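Local coordinates for protein particle-associated glycoside hydrolase (Acinetobacter phage Fri1, PDB 6C72) that probably cleaves the capsular polysaccharide of its Acinetobacter baumannii host, serving the phage as a tailspike depolymerase during entry, at residues Leu265-Cys277 with Leu294-Pro306. Residues are numbered along the deposited sequence; the frame is centred on the assembly and turned at random.
Sequences LDARRNTAALVYC and LTWVYLFDIEPNP
R268 presents the NE edge of its guanidinium to T295, bonding two different atoms: NE reaches the carbonyl O of T295 at 2.8 Å and NH2 its OG1, both partners lying in the guanidinium plane. Bends at chi2 and chi3 (-56° and -57°) bring its end back to 294-306, and L294 sits over one face of the guanidinium. At R269 the backbone takes over, its carbonyl O accepting from V297 N and, at 3.0 Å, from Y298 N. The aliphatic part of R269 runs alongside V297, CG to CG2 3.8 Å, while its NE forms a salt bridge with E242. The N270 amide runs along Y298, the planes of amide and ring 12° apart; OD1 meets the ring at its edge, and ND2 donates a hydrogen bond to E242 and shares a water with D301 OD2. T271 holds the buried carbonyl of L299 from opposite faces of the peptide plane, through its N and through OG1 at 2.7 Å. From here the two segments run as strands 272-275 and 300-302, parallel, their axes approaching to 4.7 Å, successive rungs of a right-handed parallel beta-helix, the usual body of phage tailspikes; strands 244-247 and 333-336 flank them. L274 N hydrogen-bonds to D301 O at 3.0 Å, and L274 O receives E303 N. On the face carrying A272 and L274, the L274 CG approaches F300 CZ at 4.2 Å and CB packs on I302 CG1, F300 also meeting F287 edge-to-face. V275, just before the chain turns its corner at Y276, lays CG1 against N305 ND2, which is itself hydrogen-bonded to D310.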
ATOM      1  N   LEU A 265     -10.092  24.832   1.626  1.00 27.85           N
ATOM      2  CA  LEU A 265     -11.088  25.302   2.578  1.00 29.01           C
ATOM      3  C   LEU A 265     -12.356  25.722   1.854  1.00 29.79           C
ATOM      4  O   LEU A 265     -12.680  25.160   0.802  1.00 29.64           O
ATOM      5  CB  LEU A 265     -10.531  26.452   3.418  1.00 29.06           C
ATOM      6  CG  LEU A 265      -9.179  26.192   4.083  1.00 28.62           C
ATOM      7  CD1 LEU A 265      -8.702  27.437   4.859  1.00 28.80           C
ATOM      8  CD2 LEU A 265      -9.226  24.980   5.004  1.00 29.09           C
ATOM      9  N   ASP A 266     -13.049  26.727   2.390  1.00 28.40           N
ATOM     10  CA  ASP A 266     -14.396  27.032   1.940  1.00 29.84           C
ATOM     11  C   ASP A 266     -14.414  27.387   0.461  1.00 29.18           C
ATOM     12  O   ASP A 266     -13.548  28.115  -0.038  1.00 27.81           O
ATOM     13  CB  ASP A 266     -14.985  28.187   2.749  1.00 30.89           C
ATOM     14  CG  ASP A 266     -14.153  29.458   2.636  1.00 29.71           C
ATOM     15  OD1 ASP A 266     -13.015  29.473   3.155  1.00 28.71           O
ATOM     16  OD2 ASP A 266     -14.616  30.434   1.997  1.00 29.87           O
ATOM     17  N   ALA A 267     -15.404  26.840  -0.235  1.00 29.66           N
ATOM     18  CA  ALA A 267     -15.690  27.168  -1.619  1.00 29.21           C
ATOM     19  C   ALA A 267     -17.191  27.017  -1.813  1.00 30.95           C
ATOM     20  O   ALA A 267     -17.838  26.233  -1.114  1.00 32.06           O
ATOM     21  CB  ALA A 267     -14.907  26.278  -2.588  1.00 27.70           C
ATOM     22  N   ARG A 268     -17.743  27.780  -2.758  1.00 29.62           N
ATOM     23  CA  ARG A 268     -19.194  27.845  -2.910  1.00 30.87           C
ATOM     24  C   ARG A 268     -19.783  26.644  -3.630  1.00 30.66           C
ATOM     25  O   ARG A 268     -21.013  26.490  -3.624  1.00 31.49           O
ATOM     26  CB  ARG A 268     -19.604  29.117  -3.649  1.00 30.73           C
ATOM     27  CG  ARG A 268     -19.055  30.413  -3.042  1.00 30.80           C
ATOM     28  CD  ARG A 268     -19.427  30.571  -1.573  1.00 31.76           C
ATOM     29  NE  ARG A 268     -20.870  30.540  -1.348  1.00 33.26           N
ATOM     30  CZ  ARG A 268     -21.668  31.583  -1.556  1.00 33.65           C
ATOM     31  NH1 ARG A 268     -21.160  32.722  -2.005  1.00 33.88           N
ATOM     32  NH2 ARG A 268     -22.970  31.499  -1.321  1.00 34.86           N
ATOM     33  N   ARG A 269     -18.954  25.797  -4.248  1.00 34.62           N
ATOM     34  CA  ARG A 269     -19.463  24.553  -4.812  1.00 34.23           C
ATOM     35  C   ARG A 269     -18.879  23.367  -4.047  1.00 33.65           C
ATOM     36  O   ARG A 269     -19.576  22.776  -3.224  1.00 34.20           O
ATOM     37  CB  ARG A 269     -19.169  24.458  -6.317  1.00 33.30           C
ATOM     38  CG  ARG A 269     -19.972  23.349  -7.013  1.00 33.24           C
ATOM     39  CD  ARG A 269     -20.040  23.512  -8.530  1.00 32.85           C
ATOM     40  NE  ARG A 269     -18.745  23.295  -9.176  1.00 31.75           N
ATOM     41  CZ  ARG A 269     -18.513  23.453 -10.478  1.00 31.33           C
ATOM     42  NH1 ARG A 269     -19.492  23.828 -11.307  1.00 31.85           N
ATOM     43  NH2 ARG A 269     -17.291  23.237 -10.954  1.00 30.47           N
ATOM     44  N   ASN A 270     -17.619  23.015  -4.306  1.00 33.51           N
ATOM     45  CA  ASN A 270     -16.894  21.996  -3.559  1.00 32.85           C
ATOM     46  C   ASN A 270     -15.546  22.555  -3.140  1.00 32.45           C
ATOM     47  O   ASN A 270     -14.998  23.432  -3.809  1.00 32.07           O
ATOM     48  CB  ASN A 270     -16.667  20.723  -4.402  1.00 31.98           C
ATOM     49  CG  ASN A 270     -17.912  20.288  -5.146  1.00 32.39           C
ATOM     50  OD1 ASN A 270     -18.854  19.781  -4.542  1.00 33.02           O
ATOM     51  ND2 ASN A 270     -17.935  20.509  -6.450  1.00 32.15           N
ATOM     52  N   THR A 271     -14.990  22.044  -2.043  1.00 33.72           N
ATOM     53  CA  THR A 271     -13.635  22.459  -1.698  1.00 32.78           C
ATOM     54  C   THR A 271     -12.665  22.062  -2.797  1.00 31.07           C
ATOM     55  O   THR A 271     -11.682  22.764  -3.049  1.00 30.01           O
ATOM     56  CB  THR A 271     -13.177  21.864  -0.365  1.00 32.65           C
ATOM     57  OG1 THR A 271     -13.069  20.440  -0.477  1.00 32.27           O
ATOM     58  CG2 THR A 271     -14.114  22.243   0.780  1.00 33.85           C
ATOM     59  N   ALA A 272     -12.907  20.924  -3.438  1.00 29.10           N
ATOM     60  CA  ALA A 272     -12.045  20.420  -4.496  1.00 27.75           C
ATOM     61  C   ALA A 272     -12.832  19.411  -5.325  1.00 28.24           C
ATOM     62  O   ALA A 272     -13.745  18.756  -4.814  1.00 29.24           O
ATOM     63  CB  ALA A 272     -10.780  19.768  -3.927  1.00 26.84           C
ATOM     64  N   ALA A 273     -12.460  19.272  -6.598  1.00 27.36           N
ATOM     65  CA  ALA A 273     -13.161  18.343  -7.471  1.00 27.92           C
ATOM     66  C   ALA A 273     -12.173  17.660  -8.399  1.00 26.94           C
ATOM     67  O   ALA A 273     -11.284  18.311  -8.959  1.00 26.46           O
ATOM     68  CB  ALA A 273     -14.253  19.042  -8.292  1.00 29.30           C
ATOM     69  N   LEU A 274     -12.320  16.345  -8.528  1.00 29.49           N
ATOM     70  CA  LEU A 274     -11.626  15.554  -9.532  1.00 29.05           C
ATOM     71  C   LEU A 274     -12.656  15.174 -10.579  1.00 29.80           C
ATOM     72  O   LEU A 274     -13.651  14.513 -10.258  1.00 30.19           O
ATOM     73  CB  LEU A 274     -10.986  14.302  -8.926  1.00 28.51           C
ATOM     74  CG  LEU A 274     -10.089  14.484  -7.697  1.00 28.06           C
ATOM     75  CD1 LEU A 274      -9.324  13.200  -7.423  1.00 27.94           C
ATOM     76  CD2 LEU A 274      -9.132  15.637  -7.904  1.00 27.82           C
ATOM     77  N   VAL A 275     -12.412  15.567 -11.829  1.00 27.39           N
ATOM     78  CA  VAL A 275     -13.385  15.421 -12.900  1.00 28.04           C
ATOM     79  C   VAL A 275     -12.886  14.506 -14.013  1.00 27.86           C
ATOM     80  O   VAL A 275     -13.654  13.694 -14.544  1.00 28.02           O
ATOM     81  CB  VAL A 275     -13.767  16.804 -13.463  1.00 28.68           C
ATOM     82  CG1 VAL A 275     -14.743  16.681 -14.600  1.00 29.03           C
ATOM     83  CG2 VAL A 275     -14.327  17.677 -12.344  1.00 28.99           C
ATOM     84  N   TYR A 276     -11.598  14.584 -14.356  1.00 28.69           N
ATOM     85  CA  TYR A 276     -11.049  13.772 -15.444  1.00 28.81           C
ATOM     86  C   TYR A 276      -9.541  13.688 -15.205  1.00 28.70           C
ATOM     87  O   TYR A 276      -8.810  14.619 -15.554  1.00 29.10           O
ATOM     88  CB  TYR A 276     -11.384  14.391 -16.793  1.00 29.41           C
ATOM     89  CG  TYR A 276     -11.035  13.601 -18.052  1.00 29.62           C
ATOM     90  CD1 TYR A 276     -10.413  12.357 -18.001  1.00 29.45           C
ATOM     91  CD2 TYR A 276     -11.329  14.135 -19.306  1.00 30.04           C
ATOM     92  CE1 TYR A 276     -10.099  11.674 -19.160  1.00 29.79           C
ATOM     93  CE2 TYR A 276     -11.018  13.470 -20.471  1.00 30.26           C
ATOM     94  CZ  TYR A 276     -10.406  12.243 -20.405  1.00 30.30           C
ATOM     95  OH  TYR A 276     -10.113  11.588 -21.589  1.00 31.00           O
ATOM     96  N   CYS A 277      -9.094  12.588 -14.593  1.00 28.38           N
ATOM     97  CA  CYS A 277      -7.700  12.430 -14.189  1.00 28.54           C
ATOM     98  C   CYS A 277      -7.531  11.041 -13.596  1.00 28.33           C
ATOM     99  O   CYS A 277      -8.507  10.366 -13.258  1.00 27.89           O
ATOM    100  CB  CYS A 277      -7.271  13.494 -13.174  1.00 28.24           C
ATOM    101  SG  CYS A 277      -8.341  13.596 -11.691  1.00 27.30           S
ATOM    102  N   LEU A 294     -21.548  30.868   3.931  1.00 28.37           N
ATOM    103  CA  LEU A 294     -21.192  30.804   2.514  1.00 28.35           C
ATOM    104  C   LEU A 294     -21.676  29.461   1.992  1.00 27.76           C
ATOM    105  O   LEU A 294     -20.936  28.470   1.960  1.00 27.00           O
ATOM    106  CB  LEU A 294     -19.692  30.972   2.340  1.00 28.10           C
ATOM    107  CG  LEU A 294     -19.102  32.290   2.845  1.00 28.81           C
ATOM    108  CD1 LEU A 294     -17.574  32.182   2.787  1.00 28.51           C
ATOM    109  CD2 LEU A 294     -19.601  33.464   1.993  1.00 29.79           C
ATOM    110  N   THR A 295     -22.929  29.443   1.546  1.00 31.73           N
ATOM    111  CA  THR A 295     -23.588  28.192   1.185  1.00 32.55           C
ATOM    112  C   THR A 295     -22.853  27.494   0.041  1.00 32.23           C
ATOM    113  O   THR A 295     -22.304  28.135  -0.859  1.00 31.95           O
ATOM    114  CB  THR A 295     -25.042  28.473   0.818  1.00 33.80           C
ATOM    115  OG1 THR A 295     -25.088  29.421  -0.260  1.00 33.89           O
ATOM    116  CG2 THR A 295     -25.761  29.059   2.029  1.00 33.94           C
ATOM    117  N   TRP A 296     -22.861  26.162   0.074  1.00 30.09           N
ATOM    118  CA  TRP A 296     -22.069  25.363  -0.854  1.00 29.56           C
ATOM    119  C   TRP A 296     -22.834  24.085  -1.224  1.00 30.33           C
ATOM    120  O   TRP A 296     -23.949  23.838  -0.754  1.00 31.29           O
ATOM    121  CB  TRP A 296     -20.687  25.056  -0.261  1.00 28.14           C
ATOM    122  CG  TRP A 296     -20.732  24.615   1.177  1.00 27.79           C
ATOM    123  CD1 TRP A 296     -20.718  25.409   2.290  1.00 27.73           C
ATOM    124  CD2 TRP A 296     -20.877  23.266   1.646  1.00 27.57           C
ATOM    125  NE1 TRP A 296     -20.795  24.631   3.427  1.00 27.56           N
ATOM    126  CE2 TRP A 296     -20.898  23.313   3.059  1.00 27.43           C
ATOM    127  CE3 TRP A 296     -20.959  22.024   1.009  1.00 27.52           C
ATOM    128  CZ2 TRP A 296     -21.006  22.164   3.846  1.00 27.26           C
ATOM    129  CZ3 TRP A 296     -21.062  20.885   1.792  1.00 27.22           C
ATOM    130  CH2 TRP A 296     -21.095  20.962   3.196  1.00 27.13           C
ATOM    131  N   VAL A 297     -22.228  23.265  -2.083  1.00 25.88           N
ATOM    132  CA  VAL A 297     -22.936  22.125  -2.670  1.00 25.98           C
ATOM    133  C   VAL A 297     -22.492  20.814  -2.027  1.00 25.28           C
ATOM    134  O   VAL A 297     -23.298  20.120  -1.392  1.00 25.35           O
ATOM    135  CB  VAL A 297     -22.736  22.083  -4.198  1.00 26.28           C
ATOM    136  CG1 VAL A 297     -23.603  20.982  -4.826  1.00 26.62           C
ATOM    137  CG2 VAL A 297     -23.029  23.464  -4.812  1.00 27.04           C
ATOM    138  N   TYR A 298     -21.222  20.455  -2.192  1.00 27.42           N
ATOM    139  CA  TYR A 298     -20.670  19.257  -1.576  1.00 26.18           C
ATOM    140  C   TYR A 298     -19.348  19.590  -0.897  1.00 24.72           C
ATOM    141  O   TYR A 298     -18.815  20.697  -1.019  1.00 24.60           O
ATOM    142  CB  TYR A 298     -20.435  18.135  -2.591  1.00 25.98           C
ATOM    143  CG  TYR A 298     -21.602  17.796  -3.492  1.00 27.71           C
ATOM    144  CD1 TYR A 298     -22.825  17.416  -2.960  1.00 28.78           C
ATOM    145  CD2 TYR A 298     -21.456  17.797  -4.884  1.00 28.44           C
ATOM    146  CE1 TYR A 298     -23.889  17.089  -3.775  1.00 30.27           C
ATOM    147  CE2 TYR A 298     -22.518  17.451  -5.719  1.00 29.96           C
ATOM    148  CZ  TYR A 298     -23.728  17.100  -5.150  1.00 30.52           C
ATOM    149  OH  TYR A 298     -24.789  16.754  -5.942  1.00 31.10           O
ATOM    150  N   LEU A 299     -18.801  18.600  -0.202  1.00 30.00           N
ATOM    151  CA  LEU A 299     -17.518  18.778   0.459  1.00 29.12           C
ATOM    152  C   LEU A 299     -16.357  18.473  -0.484  1.00 28.50           C
ATOM    153  O   LEU A 299     -15.531  19.348  -0.768  1.00 28.33           O
ATOM    154  CB  LEU A 299     -17.470  17.907   1.720  1.00 29.00           C
ATOM    155  CG  LEU A 299     -16.210  17.938   2.578  1.00 28.67           C
ATOM    156  CD1 LEU A 299     -15.804  19.365   2.983  1.00 28.72           C
ATOM    157  CD2 LEU A 299     -16.452  17.084   3.820  1.00 29.14           C
ATOM    158  N   PHE A 300     -16.295  17.248  -0.993  1.00 34.00           N
ATOM    159  CA  PHE A 300     -15.228  16.800  -1.877  1.00 33.59           C
ATOM    160  C   PHE A 300     -15.876  15.948  -2.957  1.00 33.83           C
ATOM    161  O   PHE A 300     -16.657  15.047  -2.644  1.00 33.95           O
ATOM    162  CB  PHE A 300     -14.166  16.012  -1.105  1.00 33.33           C
ATOM    163  CG  PHE A 300     -13.112  15.401  -1.975  1.00 33.25           C
ATOM    164  CD1 PHE A 300     -11.979  16.107  -2.317  1.00 33.30           C
ATOM    165  CD2 PHE A 300     -13.261  14.115  -2.463  1.00 33.25           C
ATOM    166  CE1 PHE A 300     -11.023  15.541  -3.127  1.00 33.49           C
ATOM    167  CE2 PHE A 300     -12.304  13.548  -3.276  1.00 33.34           C
ATOM    168  CZ  PHE A 300     -11.188  14.258  -3.599  1.00 33.51           C
ATOM    169  N   ASP A 301     -15.607  16.253  -4.223  1.00 25.38           N
ATOM    170  CA  ASP A 301     -16.430  15.716  -5.307  1.00 26.04           C
ATOM    171  C   ASP A 301     -15.551  15.055  -6.364  1.00 25.82           C
ATOM    172  O   ASP A 301     -14.849  15.739  -7.111  1.00 26.02           O
ATOM    173  CB  ASP A 301     -17.281  16.830  -5.923  1.00 27.32           C
ATOM    174  CG  ASP A 301     -18.471  16.302  -6.716  1.00 28.57           C
ATOM    175  OD1 ASP A 301     -18.787  15.097  -6.623  1.00 28.07           O
ATOM    176  OD2 ASP A 301     -19.106  17.104  -7.432  1.00 30.21           O
ATOM    177  N   ILE A 302     -15.609  13.725  -6.444  1.00 27.79           N
ATOM    178  CA  ILE A 302     -15.102  13.003  -7.609  1.00 27.87           C
ATOM    179  C   ILE A 302     -16.299  12.800  -8.528  1.00 28.68           C
ATOM    180  O   ILE A 302     -17.102  11.890  -8.316  1.00 28.63           O
ATOM    181  CB  ILE A 302     -14.459  11.671  -7.234  1.00 27.34           C
ATOM    182  CG1 ILE A 302     -13.255  11.887  -6.326  1.00 27.00           C
ATOM    183  CG2 ILE A 302     -14.066  10.916  -8.487  1.00 27.56           C
ATOM    184  CD1 ILE A 302     -12.612  10.596  -5.866  1.00 27.00           C
ATOM    185  N   GLU A 303     -16.442  13.658  -9.535  1.00 29.70           N
ATOM    186  CA  GLU A 303     -17.624  13.623 -10.395  1.00 30.70           C
ATOM    187  C   GLU A 303     -17.274  13.918 -11.846  1.00 31.35           C
ATOM    188  O   GLU A 303     -17.310  15.072 -12.292  1.00 32.26           O
ATOM    189  CB  GLU A 303     -18.693  14.593  -9.897  1.00 31.68           C
ATOM    190  CG  GLU A 303     -19.980  14.497 -10.665  1.00 32.63           C
ATOM    191  CD  GLU A 303     -21.121  15.270 -10.026  1.00 33.67           C
ATOM    192  OE1 GLU A 303     -20.871  16.186  -9.207  1.00 34.04           O
ATOM    193  OE2 GLU A 303     -22.290  14.971 -10.349  1.00 34.26           O
ATOM    194  N   PRO A 304     -16.975  12.883 -12.630  1.00 28.47           N
ATOM    195  CA  PRO A 304     -16.942  13.048 -14.093  1.00 29.01           C
ATOM    196  C   PRO A 304     -18.271  13.584 -14.608  1.00 29.87           C
ATOM    197  O   PRO A 304     -19.345  13.193 -14.139  1.00 30.04           O
ATOM    198  CB  PRO A 304     -16.681  11.625 -14.602  1.00 28.46           C
ATOM    199  CG  PRO A 304     -15.955  10.955 -13.472  1.00 27.61           C
ATOM    200  CD  PRO A 304     -16.533  11.543 -12.202  1.00 27.52           C
ATOM    201  N   ASN A 305     -18.194  14.489 -15.582  1.00 31.64           N
ATOM    202  CA  ASN A 305     -19.408  15.069 -16.124  1.00 32.45           C
ATOM    203  C   ASN A 305     -20.202  14.012 -16.888  1.00 32.54           C
ATOM    204  O   ASN A 305     -19.623  13.242 -17.662  1.00 32.15           O
ATOM    205  CB  ASN A 305     -19.072  16.239 -17.043  1.00 32.69           C
ATOM    206  CG  ASN A 305     -18.567  17.449 -16.284  1.00 32.68           C
ATOM    207  OD1 ASN A 305     -19.347  18.184 -15.675  1.00 33.26           O
ATOM    208  ND2 ASN A 305     -17.258  17.665 -16.317  1.00 31.95           N
ATOM    209  N   PRO A 306     -21.524  13.954 -16.699  1.00 33.20           N
ATOM    210  CA  PRO A 306     -22.331  12.976 -17.443  1.00 33.42           C
ATOM    211  C   PRO A 306     -22.178  13.192 -18.933  1.00 33.68           C
ATOM    212  O   PRO A 306     -21.949  14.311 -19.395  1.00 33.92           O
ATOM    213  CB  PRO A 306     -23.768  13.267 -16.992  1.00 34.25           C
ATOM    214  CG  PRO A 306     -23.621  14.017 -15.698  1.00 34.20           C
ATOM    215  CD  PRO A 306     -22.341  14.791 -15.805  1.00 33.81           C
TER
HETATM  216  O   HOH W   1     -18.361  28.083   1.300  1.00 34.11           O
HETATM  217  O   HOH W   2     -19.863  19.739  -8.990  1.00 48.58           O